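Local coordinates for SPbeta prophage-derived uncharacterized protein YopT (Bacillus subtilis, PDB 2DLB) that is of unknown function and forms a homodimer in which beta strands of the two subunits join into a shared sheet, at residues A[30-35]-A[61-65]. Sequence-based numbering, arbitrary orientation.
Sequences VTRICE and EYEIT
Tyr-62 extends from the strand toward the helix and turns one face of its ring to Cys-34. Cys-34 CB stands almost squarely over the ring, 3.4 Å from the centroid, a CH-pi contact. Cys-34 SG lies over the same face but farther out, 4.5 Å from the Tyr-62 ring centroid, and adds a sulfur-aromatic contact. At the far end of the ring Tyr-62 OH donates a hydrogen bond of 3.0 Å to Glu-35 OE1, which accepts with its anti lone pair. OE1 lies at the ring edge, in its plane, while the carboxylate plane is turned 72° from the ring. The Glu-35 side chain leaves with CG anti to the backbone N (chi1 -165°) and bends at chi2, which brings OE1 back to the hydroxyl from a CB that does not face the strand. Thr-31 CG2 packs against the same hydroxyl, 3.3 Å from Tyr-62 OH. Two residues along the strand, Ile-64 CD1 ends 3.9 Å from Val-30 CG1 and 3.8 Å from Thr-31 OG1. This is a helix laid on a beta sheet: segment 30-35 of helix 23-35 runs nearly antiparallel to segment 61-65 of strand 52-69, with 167° between their axes, and alternate strand residues Tyr-62 and Ile-64 face it, whereas Glu-63 points away. One helical turn separates Val-30 and Thr-31 from Cys-34 and Glu-35, matching the two-residue step on the strand. Thr-31 OG1 is itself hydrogen-bonded to Glu-27 O. Residues 61-64 pair antiparallel with a strand of the second subunit, whose Leu-10 packs on Tyr-62 and whose Ile-8 packs on Val-30. Val-30 also touches Leu-16 and Asn-18 of strand 3-19 in its own chain.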
loop_
_atom_site.group_PDB
_atom_site.type_symbol
_atom_site.label_atom_id
_atom_site.label_comp_id
_atom_site.label_asym_id
_atom_site.label_seq_id
_atom_site.Cartn_x
_atom_site.Cartn_y
_atom_site.Cartn_z
ATOM N N VAL A 30 11.118 -1.195 -13.001
ATOM C CA VAL A 30 10.286 -1.174 -11.817
ATOM C C VAL A 30 10.331 0.193 -11.179
ATOM O O VAL A 30 9.306 0.713 -10.695
ATOM C CB VAL A 30 10.766 -2.252 -10.786
ATOM C CG1 VAL A 30 10.232 -2.017 -9.393
ATOM C CG2 VAL A 30 10.413 -3.619 -11.390
ATOM N N THR A 31 11.493 0.854 -11.147
ATOM C CA THR A 31 11.615 2.183 -10.548
ATOM C C THR A 31 10.726 3.178 -11.267
ATOM O O THR A 31 10.024 3.968 -10.650
ATOM C CB THR A 31 13.080 2.627 -10.547
ATOM O OG1 THR A 31 13.814 1.745 -9.666
ATOM C CG2 THR A 31 13.214 4.044 -10.019
ATOM N N ARG A 32 10.675 3.145 -12.591
ATOM C CA ARG A 32 9.831 4.093 -13.328
ATOM C C ARG A 32 8.375 3.907 -12.920
ATOM O O ARG A 32 7.616 4.860 -12.712
ATOM C CB ARG A 32 10.054 3.921 -14.833
ATOM C CG ARG A 32 9.391 4.865 -15.805
ATOM C CD ARG A 32 9.874 4.674 -17.238
ATOM N NE ARG A 32 9.686 5.805 -18.129
ATOM C CZ ARG A 32 9.493 5.818 -19.438
ATOM N NH1 ARG A 32 9.427 4.678 -20.132
ATOM N NH2 ARG A 32 9.343 6.949 -20.131
ATOM N N ILE A 33 7.959 2.656 -12.814
ATOM C CA ILE A 33 6.565 2.371 -12.435
ATOM C C ILE A 33 6.293 2.957 -11.055
ATOM O O ILE A 33 5.295 3.637 -10.817
ATOM C CB ILE A 33 6.265 0.876 -12.464
ATOM C CG1 ILE A 33 6.237 0.332 -13.905
ATOM C CG2 ILE A 33 4.961 0.483 -11.729
ATOM C CD1 ILE A 33 6.309 -1.184 -14.012
ATOM N N CYS A 34 7.160 2.693 -10.105
ATOM C CA CYS A 34 6.923 3.108 -8.719
ATOM C C CYS A 34 7.010 4.629 -8.582
ATOM O O CYS A 34 6.200 5.202 -7.873
ATOM C CB CYS A 34 7.924 2.388 -7.827
ATOM S SG CYS A 34 7.590 0.621 -7.622
ATOM N N GLU A 35 7.960 5.271 -9.286
ATOM C CA GLU A 35 8.052 6.711 -9.228
ATOM C C GLU A 35 6.777 7.382 -9.700
ATOM O O GLU A 35 6.370 8.433 -9.191
ATOM C CB GLU A 35 9.234 7.170 -10.105
ATOM C CG GLU A 35 9.659 8.584 -9.845
ATOM C CD GLU A 35 10.392 8.871 -8.552
ATOM O OE1 GLU A 35 10.728 7.960 -7.793
ATOM O OE2 GLU A 35 10.573 10.083 -8.328
ATOM N N GLU A 61 6.352 6.018 -0.084
ATOM C CA GLU A 61 7.771 5.866 -0.377
ATOM C C GLU A 61 7.953 4.428 -0.832
ATOM O O GLU A 61 7.119 3.593 -0.501
ATOM C CB GLU A 61 8.650 6.209 0.799
ATOM C CG GLU A 61 8.631 7.678 1.231
ATOM C CD GLU A 61 7.731 7.712 2.465
ATOM O OE1 GLU A 61 7.559 8.830 2.977
ATOM O OE2 GLU A 61 7.266 6.610 2.873
ATOM N N TYR A 62 9.011 4.121 -1.532
ATOM C CA TYR A 62 9.290 2.750 -1.933
ATOM C C TYR A 62 10.784 2.512 -2.004
ATOM O O TYR A 62 11.574 3.448 -2.170
ATOM C CB TYR A 62 8.596 2.414 -3.292
ATOM C CG TYR A 62 9.291 3.111 -4.435
ATOM C CD1 TYR A 62 8.948 4.426 -4.730
ATOM C CD2 TYR A 62 10.250 2.443 -5.196
ATOM C CE1 TYR A 62 9.584 5.055 -5.782
ATOM C CE2 TYR A 62 10.889 3.094 -6.216
ATOM C CZ TYR A 62 10.546 4.393 -6.508
ATOM O OH TYR A 62 11.233 4.980 -7.543
ATOM N N GLU A 63 11.085 1.210 -1.981
ATOM C CA GLU A 63 12.476 0.795 -2.270
ATOM C C GLU A 63 12.431 -0.635 -2.783
ATOM O O GLU A 63 11.666 -1.448 -2.258
ATOM C CB GLU A 63 13.354 0.933 -1.048
ATOM C CG GLU A 63 13.075 -0.054 0.022
ATOM C CD GLU A 63 14.060 -0.140 1.175
ATOM O OE1 GLU A 63 15.130 0.535 1.118
ATOM O OE2 GLU A 63 13.716 -0.912 2.123
ATOM N N ILE A 64 13.259 -0.964 -3.775
ATOM C CA ILE A 64 13.383 -2.329 -4.197
ATOM C C ILE A 64 14.145 -3.106 -3.110
ATOM O O ILE A 64 15.162 -2.607 -2.631
ATOM C CB ILE A 64 14.064 -2.416 -5.576
ATOM C CG1 ILE A 64 13.259 -1.690 -6.671
ATOM C CG2 ILE A 64 14.333 -3.875 -5.957
ATOM C CD1 ILE A 64 13.844 -1.644 -8.053
ATOM N N THR A 65 13.643 -4.272 -2.742
ATOM C CA THR A 65 14.236 -5.157 -1.754
ATOM C C THR A 65 15.131 -6.221 -2.365
ATOM O O THR A 65 16.272 -6.423 -1.958
ATOM C CB THR A 65 13.120 -5.850 -0.934
ATOM O OG1 THR A 65 12.175 -4.856 -0.462
ATOM C CG2 THR A 65 13.745 -6.572 0.231
#